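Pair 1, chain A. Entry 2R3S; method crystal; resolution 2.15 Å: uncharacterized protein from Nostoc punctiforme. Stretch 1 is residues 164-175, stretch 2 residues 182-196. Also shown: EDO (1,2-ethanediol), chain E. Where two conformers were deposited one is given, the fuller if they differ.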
# COMPACT_ATOMS: atom_id res chain seq x y z
N ILE A 164 24.00 -22.73 28.95
CA ILE A 164 24.98 -21.68 28.68
C ILE A 164 24.96 -20.61 29.79
O ILE A 164 23.89 -20.31 30.35
CB ILE A 164 24.71 -20.99 27.31
N GLU A 165 26.13 -20.06 30.11
CA GLU A 165 26.21 -18.87 30.97
C GLU A 165 27.42 -18.00 30.59
O GLU A 165 28.57 -18.33 30.93
CB GLU A 165 26.27 -19.25 32.46
CG GLU A 165 25.91 -18.08 33.41
CD GLU A 165 26.73 -18.06 34.69
OE1 GLU A 165 26.78 -19.12 35.35
OE2 GLU A 165 27.33 -17.01 35.02
N PRO A 166 27.17 -16.87 29.89
CA PRO A 166 28.26 -16.12 29.29
C PRO A 166 28.93 -15.16 30.26
O PRO A 166 28.31 -14.62 31.17
CB PRO A 166 27.57 -15.34 28.19
CG PRO A 166 26.25 -15.03 28.77
CD PRO A 166 25.88 -16.20 29.65
N LEU A 167 30.23 -14.98 30.06
CA LEU A 167 30.94 -13.92 30.71
C LEU A 167 31.29 -12.85 29.68
O LEU A 167 31.48 -11.69 30.05
CB LEU A 167 32.18 -14.48 31.44
CG LEU A 167 31.99 -15.62 32.49
CD1 LEU A 167 33.26 -15.77 33.32
CD2 LEU A 167 30.80 -15.43 33.42
N LYS A 168 31.37 -13.21 28.40
CA LYS A 168 31.71 -12.23 27.36
C LYS A 168 30.84 -12.32 26.10
O LYS A 168 30.81 -13.36 25.43
CB LYS A 168 33.20 -12.34 27.02
CG LYS A 168 33.80 -11.06 26.48
CD LYS A 168 35.27 -11.18 26.23
CE LYS A 168 35.78 -9.98 25.46
NZ LYS A 168 37.22 -10.07 25.17
N VAL A 169 30.18 -11.22 25.77
CA VAL A 169 29.14 -11.17 24.74
C VAL A 169 29.45 -10.08 23.69
O VAL A 169 29.81 -8.97 24.02
CB VAL A 169 27.74 -10.89 25.34
CG1 VAL A 169 26.64 -10.95 24.26
CG2 VAL A 169 27.44 -11.88 26.45
N LEU A 170 29.36 -10.45 22.43
CA LEU A 170 29.49 -9.52 21.33
C LEU A 170 28.10 -9.42 20.72
O LEU A 170 27.46 -10.45 20.45
CB LEU A 170 30.50 -10.05 20.30
CG LEU A 170 30.93 -9.15 19.15
CD1 LEU A 170 31.69 -7.91 19.63
CD2 LEU A 170 31.77 -9.97 18.15
N ASP A 171 27.64 -8.18 20.51
CA ASP A 171 26.34 -7.91 19.87
C ASP A 171 26.59 -7.14 18.58
O ASP A 171 26.78 -5.93 18.63
CB ASP A 171 25.43 -7.13 20.81
CG ASP A 171 23.95 -7.15 20.39
OD1 ASP A 171 23.66 -7.62 19.26
OD2 ASP A 171 23.08 -6.68 21.18
N ILE A 172 26.57 -7.85 17.44
CA ILE A 172 26.93 -7.27 16.15
C ILE A 172 25.71 -6.66 15.43
O ILE A 172 24.70 -7.33 15.22
CB ILE A 172 27.60 -8.34 15.21
CG1 ILE A 172 28.91 -8.83 15.82
CG2 ILE A 172 27.84 -7.77 13.81
CD1 ILE A 172 29.52 -10.00 15.09
N SER A 173 25.87 -5.41 15.00
CA SER A 173 24.78 -4.47 14.69
C SER A 173 23.81 -4.39 15.87
O SER A 173 22.61 -4.62 15.74
CB SER A 173 24.08 -4.78 13.37
OG SER A 173 23.45 -6.03 13.43
N ALA A 174 24.37 -4.03 17.01
CA ALA A 174 23.66 -3.86 18.26
C ALA A 174 22.40 -2.96 18.15
O ALA A 174 21.42 -3.18 18.85
CB ALA A 174 24.63 -3.34 19.31
N SER A 175 22.41 -1.98 17.25
CA SER A 175 21.23 -1.14 17.03
C SER A 175 20.79 -0.51 18.36
O SER A 175 21.60 0.13 19.02
CB SER A 175 20.14 -1.97 16.32
OG SER A 175 18.94 -1.24 16.16
N ALA A 182 19.64 -7.37 27.35
CA ALA A 182 18.88 -8.43 28.04
C ALA A 182 19.78 -9.56 28.54
O ALA A 182 19.53 -10.10 29.61
CB ALA A 182 17.76 -8.99 27.14
N VAL A 183 20.80 -9.94 27.76
CA VAL A 183 21.77 -10.92 28.24
C VAL A 183 22.39 -10.37 29.54
O VAL A 183 22.41 -11.04 30.55
CB VAL A 183 22.84 -11.27 27.16
CG1 VAL A 183 23.92 -12.15 27.73
CG2 VAL A 183 22.17 -11.96 25.96
N ALA A 184 22.80 -9.10 29.54
CA ALA A 184 23.38 -8.48 30.74
C ALA A 184 22.40 -8.46 31.89
O ALA A 184 22.78 -8.76 33.02
CB ALA A 184 23.88 -7.04 30.44
N GLN A 185 21.12 -8.17 31.61
CA GLN A 185 20.09 -8.13 32.65
C GLN A 185 19.95 -9.46 33.38
O GLN A 185 19.71 -9.50 34.58
CB GLN A 185 18.73 -7.72 32.05
CG GLN A 185 17.49 -8.09 32.90
CD GLN A 185 16.18 -7.97 32.13
OE1 GLN A 185 16.11 -7.31 31.10
NE2 GLN A 185 15.14 -8.61 32.65
N HIS A 186 20.07 -10.57 32.64
CA HIS A 186 19.86 -11.92 33.23
C HIS A 186 21.14 -12.62 33.67
O HIS A 186 21.07 -13.68 34.28
CB HIS A 186 19.08 -12.80 32.26
CG HIS A 186 17.71 -12.29 31.99
ND1 HIS A 186 16.75 -12.18 32.98
CD2 HIS A 186 17.14 -11.79 30.86
CE1 HIS A 186 15.65 -11.67 32.46
NE2 HIS A 186 15.86 -11.41 31.19
N ASN A 187 22.28 -12.03 33.35
CA ASN A 187 23.58 -12.58 33.69
C ASN A 187 24.48 -11.48 34.28
O ASN A 187 25.18 -10.79 33.55
CB ASN A 187 24.23 -13.18 32.43
CG ASN A 187 23.39 -14.29 31.80
OD1 ASN A 187 23.46 -15.44 32.23
ND2 ASN A 187 22.61 -13.95 30.76
N PRO A 188 24.45 -11.32 35.62
CA PRO A 188 25.22 -10.31 36.37
C PRO A 188 26.73 -10.26 36.13
O PRO A 188 27.35 -9.22 36.35
CB PRO A 188 24.95 -10.68 37.83
CG PRO A 188 23.61 -11.30 37.79
CD PRO A 188 23.61 -12.12 36.53
N ASN A 189 27.33 -11.35 35.66
CA ASN A 189 28.76 -11.36 35.36
C ASN A 189 29.07 -11.22 33.87
O ASN A 189 30.23 -11.37 33.47
CB ASN A 189 29.38 -12.65 35.90
CG ASN A 189 29.05 -12.88 37.35
OD1 ASN A 189 29.28 -12.01 38.19
ND2 ASN A 189 28.47 -14.04 37.65
N ALA A 190 28.06 -10.95 33.05
CA ALA A 190 28.28 -10.82 31.63
C ALA A 190 28.81 -9.42 31.33
O ALA A 190 28.34 -8.44 31.91
CB ALA A 190 26.99 -11.09 30.87
N GLU A 191 29.80 -9.34 30.45
CA GLU A 191 30.25 -8.09 29.90
C GLU A 191 29.86 -8.08 28.43
O GLU A 191 30.15 -9.05 27.71
CB GLU A 191 31.78 -7.94 30.03
CG GLU A 191 32.29 -7.89 31.48
CD GLU A 191 32.06 -6.55 32.16
OE1 GLU A 191 32.03 -5.51 31.46
OE2 GLU A 191 31.92 -6.53 33.40
N ILE A 192 29.23 -6.98 27.99
CA ILE A 192 28.66 -6.86 26.65
C ILE A 192 29.44 -5.90 25.79
O ILE A 192 29.77 -4.78 26.21
CB ILE A 192 27.19 -6.36 26.68
CG1 ILE A 192 26.36 -7.07 27.76
CG2 ILE A 192 26.57 -6.51 25.33
CD1 ILE A 192 26.31 -8.60 27.67
N PHE A 193 29.75 -6.33 24.58
CA PHE A 193 30.40 -5.47 23.62
C PHE A 193 29.48 -5.31 22.41
O PHE A 193 29.14 -6.30 21.73
CB PHE A 193 31.76 -6.06 23.21
CG PHE A 193 32.73 -6.09 24.34
CD1 PHE A 193 32.61 -7.05 25.33
CD2 PHE A 193 33.74 -5.16 24.42
CE1 PHE A 193 33.49 -7.09 26.40
CE2 PHE A 193 34.63 -5.20 25.46
CZ PHE A 193 34.50 -6.17 26.46
N GLY A 194 29.09 -4.07 22.15
CA GLY A 194 28.22 -3.74 21.04
C GLY A 194 28.97 -3.16 19.89
O GLY A 194 29.75 -2.22 20.06
N VAL A 195 28.71 -3.69 18.70
CA VAL A 195 29.32 -3.18 17.48
C VAL A 195 28.26 -2.55 16.62
O VAL A 195 27.31 -3.21 16.23
CB VAL A 195 29.99 -4.34 16.67
CG1 VAL A 195 30.60 -3.81 15.38
CG2 VAL A 195 31.06 -5.05 17.51
N ASP A 196 28.41 -1.26 16.32
CA ASP A 196 27.57 -0.60 15.31
C ASP A 196 28.22 0.71 14.90
O ASP A 196 29.31 1.04 15.39
CB ASP A 196 26.15 -0.34 15.85
CG ASP A 196 25.06 -0.49 14.77
OD1 ASP A 196 25.23 0.06 13.66
OD2 ASP A 196 24.03 -1.14 15.04
C1 EDO E . 19.63 -4.90 14.20
O1 EDO E . 21.01 -5.40 14.13
C2 EDO E . 19.31 -3.62 13.41
O2 EDO E . 18.93 -3.79 12.03
O HOH W 1 26.36 -14.04 35.00

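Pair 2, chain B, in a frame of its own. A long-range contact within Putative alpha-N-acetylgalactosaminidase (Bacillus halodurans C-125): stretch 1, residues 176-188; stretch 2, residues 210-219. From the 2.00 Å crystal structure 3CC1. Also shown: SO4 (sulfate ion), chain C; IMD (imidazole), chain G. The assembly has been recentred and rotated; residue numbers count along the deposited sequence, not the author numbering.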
# COMPACT_ATOMS: atom_id res chain seq x y z
N TRP B 176 -35.29 -32.48 -3.16
CA TRP B 176 -34.41 -33.04 -2.13
C TRP B 176 -34.58 -32.38 -0.74
O TRP B 176 -33.95 -32.79 0.22
CB TRP B 176 -32.94 -32.93 -2.52
CG TRP B 176 -32.54 -33.73 -3.67
CD1 TRP B 176 -33.18 -34.81 -4.17
CD2 TRP B 176 -31.33 -33.59 -4.43
NE1 TRP B 176 -32.48 -35.32 -5.24
CE2 TRP B 176 -31.34 -34.58 -5.41
CE3 TRP B 176 -30.26 -32.69 -4.38
CZ2 TRP B 176 -30.32 -34.71 -6.35
CZ3 TRP B 176 -29.26 -32.82 -5.29
CH2 TRP B 176 -29.30 -33.82 -6.28
N GLY B 177 -35.43 -31.37 -0.65
CA GLY B 177 -35.62 -30.68 0.62
C GLY B 177 -34.49 -29.77 1.06
O GLY B 177 -34.29 -29.54 2.27
N VAL B 178 -33.73 -29.26 0.09
CA VAL B 178 -32.63 -28.33 0.32
C VAL B 178 -33.19 -26.97 0.79
O VAL B 178 -34.21 -26.50 0.27
CB VAL B 178 -31.76 -28.15 -0.96
CG1 VAL B 178 -30.76 -27.02 -0.80
CG2 VAL B 178 -31.04 -29.48 -1.34
N ASP B 179 -32.51 -26.36 1.77
CA ASP B 179 -32.95 -25.06 2.35
C ASP B 179 -32.04 -23.89 2.04
O ASP B 179 -32.42 -22.73 2.20
CB ASP B 179 -33.08 -25.19 3.89
CG ASP B 179 -33.92 -26.37 4.27
OD1 ASP B 179 -35.09 -26.41 3.81
OD2 ASP B 179 -33.41 -27.30 4.94
N PHE B 180 -30.83 -24.22 1.60
CA PHE B 180 -29.76 -23.27 1.38
C PHE B 180 -28.87 -23.76 0.22
O PHE B 180 -28.42 -24.91 0.20
CB PHE B 180 -28.98 -23.13 2.69
CG PHE B 180 -27.73 -22.29 2.63
CD1 PHE B 180 -26.51 -22.83 2.24
CD2 PHE B 180 -27.74 -21.00 3.09
CE1 PHE B 180 -25.34 -22.05 2.24
CE2 PHE B 180 -26.57 -20.22 3.08
CZ PHE B 180 -25.37 -20.76 2.67
N VAL B 181 -28.61 -22.88 -0.73
CA VAL B 181 -27.68 -23.14 -1.85
C VAL B 181 -26.67 -21.97 -1.96
O VAL B 181 -27.06 -20.79 -2.07
CB VAL B 181 -28.42 -23.35 -3.19
CG1 VAL B 181 -27.41 -23.52 -4.31
CG2 VAL B 181 -29.35 -24.58 -3.13
N LYS B 182 -25.37 -22.30 -1.85
CA LYS B 182 -24.30 -21.34 -2.14
C LYS B 182 -23.71 -21.68 -3.50
O LYS B 182 -23.35 -22.82 -3.76
CB LYS B 182 -23.20 -21.39 -1.08
CG LYS B 182 -22.05 -20.38 -1.32
CD LYS B 182 -21.62 -19.68 -0.05
CE LYS B 182 -20.54 -18.57 -0.38
N VAL B 183 -23.62 -20.68 -4.38
CA VAL B 183 -23.03 -20.89 -5.70
C VAL B 183 -21.58 -20.39 -5.66
O VAL B 183 -21.30 -19.22 -5.34
CB VAL B 183 -23.84 -20.20 -6.80
CG1 VAL B 183 -23.34 -20.60 -8.21
CG2 VAL B 183 -25.35 -20.47 -6.59
N ASP B 184 -20.66 -21.32 -5.94
CA ASP B 184 -19.24 -21.00 -6.11
C ASP B 184 -18.89 -20.76 -7.59
O ASP B 184 -19.66 -21.11 -8.51
CB ASP B 184 -18.41 -22.13 -5.48
CG ASP B 184 -18.61 -22.22 -3.92
OD1 ASP B 184 -18.68 -21.16 -3.24
OD2 ASP B 184 -18.65 -23.32 -3.36
N ASP B 185 -17.75 -20.11 -7.82
CA ASP B 185 -17.32 -19.69 -9.17
C ASP B 185 -18.30 -18.73 -9.82
O ASP B 185 -18.48 -18.73 -11.03
CB ASP B 185 -17.16 -20.85 -10.13
CG ASP B 185 -16.50 -20.43 -11.46
OD1 ASP B 185 -15.58 -19.57 -11.41
OD2 ASP B 185 -16.91 -20.91 -12.55
N ILE B 186 -18.92 -17.90 -9.00
CA ILE B 186 -19.95 -17.00 -9.44
C ILE B 186 -19.45 -15.57 -9.41
O ILE B 186 -19.99 -14.73 -10.11
CB ILE B 186 -21.27 -17.19 -8.61
CG1 ILE B 186 -22.46 -16.66 -9.41
CG2 ILE B 186 -21.14 -16.57 -7.20
CD1 ILE B 186 -22.68 -17.36 -10.80
N ALA B 187 -18.41 -15.29 -8.63
CA ALA B 187 -17.65 -14.06 -8.80
C ALA B 187 -16.71 -14.23 -10.04
O ALA B 187 -16.53 -15.35 -10.58
CB ALA B 187 -16.84 -13.69 -7.49
N ALA B 188 -16.13 -13.14 -10.52
CA ALA B 188 -15.12 -13.21 -11.58
C ALA B 188 -13.83 -13.83 -11.00
O ALA B 188 -13.27 -13.32 -10.05
CB ALA B 188 -14.84 -11.82 -12.15
N GLY B 210 -40.52 -23.40 -6.03
CA GLY B 210 -41.61 -23.82 -5.18
C GLY B 210 -41.28 -24.23 -3.76
O GLY B 210 -42.13 -24.77 -3.05
N ARG B 211 -40.06 -23.98 -3.34
CA ARG B 211 -39.66 -24.26 -1.95
C ARG B 211 -38.85 -23.11 -1.38
O ARG B 211 -37.90 -22.67 -2.01
CB ARG B 211 -38.83 -25.54 -1.87
CG ARG B 211 -38.30 -25.83 -0.50
CD ARG B 211 -37.40 -27.04 -0.45
NE ARG B 211 -36.99 -27.28 0.93
CZ ARG B 211 -37.74 -27.91 1.83
NH1 ARG B 211 -38.92 -28.39 1.49
NH2 ARG B 211 -37.33 -28.09 3.07
N PRO B 212 -39.21 -22.61 -0.19
CA PRO B 212 -38.38 -21.56 0.39
C PRO B 212 -36.95 -22.02 0.55
O PRO B 212 -36.68 -23.10 1.10
CB PRO B 212 -39.01 -21.32 1.76
CG PRO B 212 -40.40 -21.86 1.62
CD PRO B 212 -40.32 -23.00 0.68
N MSE B 213 -36.04 -21.18 0.09
CA MSE B 213 -34.66 -21.57 -0.08
C MSE B 213 -33.74 -20.34 -0.13
O MSE B 213 -33.97 -19.42 -0.90
CB MSE B 213 -34.53 -22.43 -1.36
CG MSE B 213 -33.34 -23.37 -1.35
SE MSE B 213 -33.05 -24.35 -3.00
CE MSE B 213 -34.65 -25.40 -2.93
N VAL B 214 -32.69 -20.35 0.68
CA VAL B 214 -31.76 -19.23 0.73
C VAL B 214 -30.70 -19.40 -0.36
O VAL B 214 -30.18 -20.49 -0.58
CB VAL B 214 -31.11 -19.09 2.12
CG1 VAL B 214 -29.99 -18.00 2.08
CG2 VAL B 214 -32.17 -18.78 3.15
N LEU B 215 -30.43 -18.31 -1.07
CA LEU B 215 -29.40 -18.27 -2.07
C LEU B 215 -28.25 -17.44 -1.57
O LEU B 215 -28.41 -16.29 -1.16
CB LEU B 215 -29.91 -17.66 -3.38
CG LEU B 215 -28.85 -17.61 -4.51
CD1 LEU B 215 -28.41 -19.03 -4.84
CD2 LEU B 215 -29.41 -16.85 -5.72
N SER B 216 -27.06 -18.01 -1.61
CA SER B 216 -25.87 -17.29 -1.25
C SER B 216 -24.94 -17.29 -2.44
O SER B 216 -24.69 -18.33 -3.06
CB SER B 216 -25.25 -18.01 -0.07
OG SER B 216 -24.05 -17.40 0.28
N LEU B 217 -24.45 -16.11 -2.80
CA LEU B 217 -23.57 -15.98 -3.95
C LEU B 217 -22.13 -15.72 -3.48
O LEU B 217 -21.58 -16.52 -2.69
CB LEU B 217 -24.08 -14.90 -4.89
CG LEU B 217 -25.45 -15.26 -5.51
CD1 LEU B 217 -25.98 -14.13 -6.32
CD2 LEU B 217 -25.42 -16.55 -6.33
N SER B 218 -21.49 -14.66 -3.96
CA SER B 218 -20.09 -14.41 -3.56
C SER B 218 -19.83 -12.93 -3.33
O SER B 218 -19.20 -12.29 -4.15
CB SER B 218 -19.09 -15.02 -4.58
OG SER B 218 -17.75 -14.84 -4.14
N PRO B 219 -20.35 -12.37 -2.23
CA PRO B 219 -20.33 -10.92 -2.05
C PRO B 219 -18.99 -10.42 -1.57
O PRO B 219 -18.74 -9.20 -1.55
CB PRO B 219 -21.42 -10.69 -0.99
CG PRO B 219 -21.41 -11.94 -0.17
CD PRO B 219 -21.07 -13.06 -1.15
S SO4 C . -16.33 -17.42 -5.98
O1 SO4 C . -15.54 -16.91 -7.11
O2 SO4 C . -16.21 -18.90 -5.84
O3 SO4 C . -17.72 -17.14 -6.33
O4 SO4 C . -15.96 -16.78 -4.73
N1 IMD G . -13.58 -23.33 -2.12
C2 IMD G . -14.83 -23.33 -2.65
N3 IMD G . -15.63 -24.07 -1.84
C4 IMD G . -14.88 -24.54 -0.83
C5 IMD G . -13.59 -24.07 -1.00
O HOH W 2 -36.68 -24.33 3.27

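Both pairs place two neighbouring parallel strands side by side in one sheet. In pair 1 the strands cross at -19° and approach to 4.6 Å; in pair 2 the values are -18° and 4.8 Å. Fourteen central residues superpose with an RMSD of 0.8 Å. A:Lys168 to A:Ile172 fall on B:Phe180 to B:Asp184, and A:Glu191 to A:Phe193 fall on B:Val214 to B:Ser216.

The backbone ladder is shared. In pair 1, A:Glu191 N donates to A:Leu167 O (2.9 Å) and A:Val169 N to A:Glu191 O (2.9 Å). A:Phe193 N then donates to A:Val169 O and A:Asp171 N to A:Phe193 O, both at 2.7 Å. Pair 2 repeats these four bonds at matching positions. B:Val214 N donates to B:Asp179 O (2.8 Å), B:Val181 N to B:Val214 O (2.9 Å), B:Ser216 N to B:Val181 O (2.8 Å) and B:Val183 N to B:Ser216 O (2.9 Å). Pair 1 goes one rung further, with A:Val195 N bonded to A:Asp171 O at 3.0 Å.

Near the N-terminal ends of the two stretches, the solutions differ. A:Leu167 matches B:Asp179. The leucine lies against A:Asn189, with A:Leu167 CD2 4.0 Å from A:Asn189 CB. The aspartate instead forms a salt bridge, B:Asp179 OD1 to B:Arg211 NH2, at 2.9 Å. B:Arg211 NE also donates to B:Val178 O at 3.0 Å, so one guanidinium serves both a side chain and the backbone. A water bridges the stretches in each pair. In pair 1 it links A:Glu165 OE2 to A:Asn189 N; in pair 2 it links B:Asp179 OD1 to B:Pro212 O.

A:Val169 and B:Val181 are the same residue at the same position, but their neighbours differ. A:Val169 CB meets A:Ile192 CD1 at 3.6 Å, and A:Val169 CG2 meets A:Val183 CG1, from the helix that precedes the second strand, at 3.8 Å. B:Val181 CG2 packs on the selenium of selenomethionine B:Met213, 3.7 Å from SE. The match of B:Met213 is A:Ala190, a much smaller residue.

The face carrying A:Lys168, A:Leu170 and A:Phe193 corresponds to that of B:Phe180, B:Lys182 and B:Ser216. The aromatic ring changes strand. In pair 1, A:Lys168 CE lies 3.8 Å from A:Phe193 CE1. In pair 2, B:Phe180 CZ lies 3.9 Å from B:Ser216 CB. A:Leu170 CD1 reaches A:Val195 CG2 at 3.6 Å, whereas B:Lys182 CD lies 3.3 Å from B:Ser216 OG.

A:Gly194 matches B:Leu217. The glycine leaves A:Ala174 CB 4.0 Å from A:Gly194 CA. The leucine fills space instead, with B:Leu217 CD2 3.9 Å from B:Val183 CG2.

The ends bind different groups. A:Ser175 N donates to A:Asp196 OD2 at 2.9 Å, closing pair 1 with a side-chain carboxylate. In pair 2 a sulfate, probably from the crystallisation liquor, joins the stretches: B:Ala187 N donates to SO4 O3 at 3.0 Å and B:Ser218 OG to SO4 O4 at 2.7 Å.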